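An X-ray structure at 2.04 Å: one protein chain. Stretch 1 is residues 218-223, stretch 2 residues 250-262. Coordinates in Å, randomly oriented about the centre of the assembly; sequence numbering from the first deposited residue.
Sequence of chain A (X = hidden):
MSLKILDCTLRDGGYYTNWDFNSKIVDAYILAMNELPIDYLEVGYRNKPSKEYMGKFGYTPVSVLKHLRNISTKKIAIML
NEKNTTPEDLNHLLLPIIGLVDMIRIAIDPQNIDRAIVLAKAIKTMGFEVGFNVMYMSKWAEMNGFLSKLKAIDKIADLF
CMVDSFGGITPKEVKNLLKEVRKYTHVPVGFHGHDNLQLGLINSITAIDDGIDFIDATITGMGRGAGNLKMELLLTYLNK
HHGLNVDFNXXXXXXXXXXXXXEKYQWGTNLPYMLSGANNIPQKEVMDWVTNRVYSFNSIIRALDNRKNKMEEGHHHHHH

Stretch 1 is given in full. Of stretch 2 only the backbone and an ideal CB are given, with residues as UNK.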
ATOM      1  N   THR A 218      13.171  -1.806  -3.007  1.00  8.57           N
ATOM      2  CA  THR A 218      14.202  -1.209  -2.166  1.00  6.79           C
ATOM      3  C   THR A 218      13.801  -1.339  -0.697  1.00  7.75           C
ATOM      4  O   THR A 218      12.617  -1.464  -0.385  1.00  7.54           O
ATOM      5  CB  THR A 218      14.412   0.296  -2.494  1.00  6.86           C
ATOM      6  OG1 THR A 218      13.208   1.026  -2.221  1.00  5.16           O
ATOM      7  CG2 THR A 218      14.789   0.477  -3.962  1.00  4.37           C
ATOM      8  N   ILE A 219      14.788  -1.323   0.197  1.00  8.53           N
ATOM      9  CA  ILE A 219      14.534  -1.429   1.633  1.00  8.49           C
ATOM     10  C   ILE A 219      13.742  -0.200   2.106  1.00  9.63           C
ATOM     11  O   ILE A 219      14.171   0.941   1.929  1.00  9.69           O
ATOM     12  CB  ILE A 219      15.864  -1.559   2.413  1.00  8.62           C
ATOM     13  CG1 ILE A 219      16.576  -2.858   2.005  1.00  8.81           C
ATOM     14  CG2 ILE A 219      15.606  -1.528   3.916  1.00  8.95           C
ATOM     15  CD1 ILE A 219      15.767  -4.128   2.254  1.00  8.77           C
ATOM     16  N   THR A 220      12.583  -0.473   2.705  1.00  8.44           N
ATOM     17  CA  THR A 220      11.618   0.516   3.196  1.00  7.98           C
ATOM     18  C   THR A 220      11.013   1.331   2.060  1.00  7.04           C
ATOM     19  O   THR A 220      10.388   2.359   2.297  1.00  5.97           O
ATOM     20  CB  THR A 220      12.204   1.497   4.264  1.00  6.76           C
ATOM     21  OG1 THR A 220      13.198   2.334   3.674  1.00  8.41           O
ATOM     22  CG2 THR A 220      12.817   0.729   5.434  1.00  5.93           C
ATOM     23  N   GLY A 221      11.187   0.853   0.826  1.00  6.40           N
ATOM     24  CA  GLY A 221      10.647   1.550  -0.334  1.00  6.34           C
ATOM     25  C   GLY A 221      11.371   2.847  -0.651  1.00  6.43           C
ATOM     26  O   GLY A 221      10.905   3.650  -1.459  1.00  6.21           O
HETATM   27  N   MSE A 222      12.519   3.049  -0.015  1.00  6.89           N
HETATM   28  CA  MSE A 222      13.319   4.256  -0.212  1.00  7.73           C
HETATM   29  C   MSE A 222      13.445   4.615  -1.688  1.00  7.91           C
HETATM   30  O   MSE A 222      13.847   3.793  -2.518  1.00  6.05           O
HETATM   31  CB  MSE A 222      14.713   4.079   0.403  1.00  8.34           C
HETATM   32  CG  MSE A 222      15.577   5.336   0.378  1.00 11.93           C
HETATM   33 SE   MSE A 222      17.299   5.047   1.236  1.00 22.73          SE
HETATM   34  CE  MSE A 222      17.795   6.883   1.622  1.00 12.04           C
ATOM     35  N   GLY A 223      13.093   5.859  -1.995  1.00  7.19           N
ATOM     36  CA  GLY A 223      13.136   6.359  -3.355  1.00  8.30           C
ATOM     37  C   GLY A 223      12.515   7.740  -3.323  1.00 10.04           C
ATOM     38  O   GLY A 223      11.869   8.096  -2.339  1.00 10.16           O
ATOM     39  N   UNK A 250      17.588 -10.750   9.734  1.00  7.81           N
ATOM     40  CA  UNK A 250      18.412  -9.874   8.904  1.00  6.95           C
ATOM     41  C   UNK A 250      17.544  -8.779   8.277  1.00  6.39           C
ATOM     42  O   UNK A 250      17.939  -7.620   8.231  1.00  6.04           O
ATOM     43  CB  UNK A 250      19.130 -10.678   7.818  1.00  6.95           C
ATOM     44  N   UNK A 251      16.362  -9.150   7.795  1.00  6.33           N
ATOM     45  CA  UNK A 251      15.466  -8.182   7.176  1.00  7.55           C
ATOM     46  C   UNK A 251      15.132  -7.066   8.173  1.00  5.76           C
ATOM     47  O   UNK A 251      15.189  -5.885   7.837  1.00  6.60           O
ATOM     48  CB  UNK A 251      14.189  -8.868   6.686  1.00  7.55           C
ATOM     49  N   UNK A 252      14.791  -7.444   9.400  1.00  6.67           N
ATOM     50  CA  UNK A 252      14.478  -6.450  10.411  1.00  5.12           C
ATOM     51  C   UNK A 252      15.674  -5.569  10.730  1.00  6.45           C
ATOM     52  O   UNK A 252      15.531  -4.360  10.929  1.00  7.58           O
ATOM     53  CB  UNK A 252      13.980  -7.135  11.685  1.00  5.12           C
ATOM     54  N   UNK A 253      16.864  -6.163  10.781  1.00  6.58           N
ATOM     55  CA  UNK A 253      18.060  -5.389  11.079  1.00  7.08           C
ATOM     56  C   UNK A 253      18.420  -4.403   9.973  1.00  7.51           C
ATOM     57  O   UNK A 253      18.845  -3.285  10.256  1.00  7.44           O
ATOM     58  CB  UNK A 253      19.238  -6.334  11.326  1.00  7.08           C
ATOM     59  N   UNK A 254      18.252  -4.802   8.715  1.00  8.81           N
ATOM     60  CA  UNK A 254      18.594  -3.900   7.630  1.00  9.26           C
ATOM     61  C   UNK A 254      17.569  -2.766   7.547  1.00  9.73           C
ATOM     62  O   UNK A 254      17.895  -1.655   7.134  1.00 10.36           O
ATOM     63  CB  UNK A 254      18.669  -4.660   6.304  1.00  9.26           C
ATOM     64  N   UNK A 255      16.336  -3.040   7.959  1.00  8.52           N
ATOM     65  CA  UNK A 255      15.307  -2.007   7.969  1.00  9.55           C
ATOM     66  C   UNK A 255      15.731  -0.976   9.013  1.00 10.94           C
ATOM     67  O   UNK A 255      15.673   0.232   8.773  1.00 11.71           O
ATOM     68  CB  UNK A 255      13.923  -2.584   8.272  1.00  9.55           C
ATOM     69  N   UNK A 256      16.160  -1.468  10.173  1.00  9.73           N
ATOM     70  CA  UNK A 256      16.603  -0.596  11.258  1.00 11.21           C
ATOM     71  C   UNK A 256      17.777   0.276  10.822  1.00 10.83           C
ATOM     72  O   UNK A 256      17.858   1.441  11.199  1.00 11.09           O
ATOM     73  CB  UNK A 256      16.993  -1.427  12.482  1.00 11.21           C
ATOM     74  N   UNK A 257      18.681  -0.288  10.026  1.00  9.68           N
ATOM     75  CA  UNK A 257      19.831   0.459   9.538  1.00 10.07           C
ATOM     76  C   UNK A 257      19.368   1.714   8.786  1.00 10.99           C
ATOM     77  O   UNK A 257      19.920   2.800   8.971  1.00  9.54           O
ATOM     78  CB  UNK A 257      20.696  -0.422   8.634  1.00 10.07           C
ATOM     79  N   UNK A 258      18.334   1.556   7.959  1.00 10.12           N
ATOM     80  CA  UNK A 258      17.808   2.652   7.149  1.00  8.73           C
ATOM     81  C   UNK A 258      16.733   3.500   7.818  1.00 10.32           C
ATOM     82  O   UNK A 258      16.239   4.461   7.221  1.00 10.79           O
ATOM     83  CB  UNK A 258      17.240   2.081   5.848  1.00  8.73           C
ATOM     84  N   UNK A 259      16.384   3.166   9.061  1.00  9.88           N
ATOM     85  CA  UNK A 259      15.346   3.895   9.777  1.00  9.26           C
ATOM     86  C   UNK A 259      15.692   5.342  10.136  1.00 10.14           C
ATOM     87  O   UNK A 259      14.816   6.207  10.108  1.00 11.86           O
ATOM     88  CB  UNK A 259      15.007   3.136  11.062  1.00  9.26           C
ATOM     89  N   UNK A 260      16.955   5.632  10.498  1.00  9.10           N
ATOM     90  CA  UNK A 260      17.248   7.036  10.816  1.00  9.23           C
ATOM     91  C   UNK A 260      17.010   7.933   9.596  1.00  8.42           C
ATOM     92  O   UNK A 260      16.481   9.034   9.716  1.00  8.19           O
ATOM     93  CB  UNK A 260      18.691   7.183  11.303  1.00  9.23           C
ATOM     94  N   UNK A 261      17.398   7.456   8.416  1.00  7.57           N
ATOM     95  CA  UNK A 261      17.194   8.228   7.192  1.00  7.47           C
ATOM     96  C   UNK A 261      15.709   8.362   6.856  1.00  8.87           C
ATOM     97  O   UNK A 261      15.265   9.409   6.379  1.00  9.84           O
ATOM     98  CB  UNK A 261      17.937   7.574   6.025  1.00  7.47           C
ATOM     99  N   UNK A 262      14.944   7.304   7.107  1.00  8.97           N
ATOM    100  CA  UNK A 262      13.509   7.327   6.854  1.00  8.88           C
ATOM    101  C   UNK A 262      12.801   8.340   7.759  1.00  9.31           C
ATOM    102  O   UNK A 262      11.892   9.051   7.329  1.00 10.00           O
ATOM    103  CB  UNK A 262      12.915   5.932   7.059  1.00  8.88           C
TER

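Stretch 2 is a helix that passes a loop whose offer is mostly apolar: the methyls of Ile219, CG2 of Thr220 and the long selenomethionine arm of Met222. No hydrogen bond crosses the contact, so packing shape sets the rules here.

Position 250 lies out of reach and asks only for a helix-compatible residue; it is Val250. Position 251 points its ideal CB sideways, 6.7 Å from Ile219 CD1. Stretch 1 would tolerate much here, but a long apolar chain could bridge the gap. Leu251 does so, its CD1 coming 4.5 Å from Ile219 CD1. Positions 252 and 253 see nothing of the loop, and many residues would serve; they are Gly252 and Asn253.

At 254 the ideal CB stands sideways, 5.0 Å from Ile219 CG2. A branched or medium aliphatic chain would suit. Ile254 sets its CG2 4.0 Å from Ile219 CD1, while its backbone O lies 4.0 Å from Ile219 CG2.

Position 255 is where the helix comes near Ile219, with the two CA atoms 6.4 Å apart. Its ideal CB is 4.5 Å from Thr220 CG2 and 4.8 Å from Ile219 CG2, so methyls are on offer and valine, isoleucine or leucine are all plausible. Ile255 uses both branches: CG2 reaches Thr220 CG2 at 4.0 Å, and CG1 lies 4.4 Å from Ile219 CG2.

Position 256 points away and 257 sideways without contact, leaving the choice open; they are Thr256 and Thr257.

At 258 the CB points toward the loop, its ideal position 4.4 Å from Ile219 CG2 and 5.5 Å from Met222 SE. A large apolar group, aromatic or aliphatic, could touch both. Phe258 does: its CD2 is 3.9 Å from Ile219 CG2 and its CD1 4.0 Å from Met222 SE. Both partners meet the ring obliquely, the selenium lying 60° off the ring normal.

Position 259 points away, so polar residues fit; Thr259 turns its hydroxyl back to the helix, OG1 donating to Ile255 O at 2.9 Å. Position 260 is out of reach, and its N makes no bond to the preceding turn, which permits proline; Pro260 sits at this kink.

The ideal CB of 261 points toward the loop, 4.5 Å from Met222 CE, inviting a flexible aliphatic. Leu261 brings its CD1 to 4.2 Å from Met222 CE. At 262 the CB also points toward the loop, 4.9 Å from Thr220 OG1, so small polar or aliphatic chains could be accommodated. Leu262 covers some of the loop surface without close packing.

Stretch 2 250-262: VLGNIITTFTPLL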
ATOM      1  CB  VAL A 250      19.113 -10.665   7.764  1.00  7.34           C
ATOM      2  CG1 VAL A 250      19.746  -9.703   6.765  1.00  7.79           C
ATOM      3  CG2 VAL A 250      20.189 -11.588   8.350  1.00  8.69           C
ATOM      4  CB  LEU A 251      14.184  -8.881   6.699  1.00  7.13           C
ATOM      5  CG  LEU A 251      13.210  -8.083   5.824  1.00  8.69           C
ATOM      6  CD1 LEU A 251      13.945  -7.462   4.638  1.00  6.41           C
ATOM      7  CD2 LEU A 251      12.110  -9.018   5.332  1.00  8.22           C
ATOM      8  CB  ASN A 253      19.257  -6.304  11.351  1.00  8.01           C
ATOM      9  CG  ASN A 253      19.091  -7.123  12.621  1.00 12.60           C
ATOM     10  OD1 ASN A 253      18.372  -6.722  13.540  1.00 15.05           O
ATOM     11  ND2 ASN A 253      19.762  -8.269  12.681  1.00 11.07           N
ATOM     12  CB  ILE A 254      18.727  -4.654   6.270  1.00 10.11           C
ATOM     13  CG1 ILE A 254      19.378  -3.732   5.234  1.00 10.15           C
ATOM     14  CG2 ILE A 254      17.368  -5.125   5.771  1.00  8.79           C
ATOM     15  CD1 ILE A 254      20.758  -3.224   5.642  1.00 12.45           C
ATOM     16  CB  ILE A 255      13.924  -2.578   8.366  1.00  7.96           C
ATOM     17  CG1 ILE A 255      13.333  -3.380   7.198  1.00  5.91           C
ATOM     18  CG2 ILE A 255      12.994  -1.443   8.798  1.00  6.97           C
ATOM     19  CD1 ILE A 255      12.038  -4.087   7.538  1.00  5.56           C
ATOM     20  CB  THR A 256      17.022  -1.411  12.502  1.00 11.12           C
ATOM     21  OG1 THR A 256      15.876  -2.082  13.039  1.00 11.55           O
ATOM     22  CG2 THR A 256      17.615  -0.496  13.566  1.00 12.43           C
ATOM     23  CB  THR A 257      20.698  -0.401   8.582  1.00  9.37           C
ATOM     24  OG1 THR A 257      21.254  -1.507   9.299  1.00 10.26           O
ATOM     25  CG2 THR A 257      21.844   0.424   8.008  1.00  8.91           C
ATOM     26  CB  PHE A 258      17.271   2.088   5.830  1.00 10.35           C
ATOM     27  CG  PHE A 258      18.350   1.738   4.842  1.00 10.78           C
ATOM     28  CD1 PHE A 258      18.891   2.715   4.009  1.00 10.65           C
ATOM     29  CD2 PHE A 258      18.856   0.444   4.771  1.00 11.10           C
ATOM     30  CE1 PHE A 258      19.922   2.410   3.117  1.00 10.86           C
ATOM     31  CE2 PHE A 258      19.891   0.125   3.880  1.00 11.34           C
ATOM     32  CZ  PHE A 258      20.424   1.110   3.054  1.00 10.42           C
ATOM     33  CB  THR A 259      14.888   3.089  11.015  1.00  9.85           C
ATOM     34  OG1 THR A 259      14.156   1.940  10.563  1.00  8.87           O
ATOM     35  CG2 THR A 259      13.988   3.922  11.925  1.00  8.27           C
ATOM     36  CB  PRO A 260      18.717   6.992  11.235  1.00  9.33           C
ATOM     37  CG  PRO A 260      18.800   5.679  11.947  1.00 10.41           C
ATOM     38  CD  PRO A 260      18.015   4.750  11.022  1.00  9.13           C
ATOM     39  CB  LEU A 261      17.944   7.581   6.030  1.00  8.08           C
ATOM     40  CG  LEU A 261      19.457   7.806   6.075  1.00  8.08           C
ATOM     41  CD1 LEU A 261      20.143   6.876   5.087  1.00  9.96           C
ATOM     42  CD2 LEU A 261      19.765   9.269   5.767  1.00  9.89           C
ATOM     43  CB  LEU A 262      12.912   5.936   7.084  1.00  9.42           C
ATOM     44  CG  LEU A 262      11.382   5.870   7.126  1.00 11.46           C
ATOM     45  CD1 LEU A 262      10.815   6.349   5.799  1.00 10.99           C
ATOM     46  CD2 LEU A 262      10.928   4.440   7.426  1.00  9.63           C
TER
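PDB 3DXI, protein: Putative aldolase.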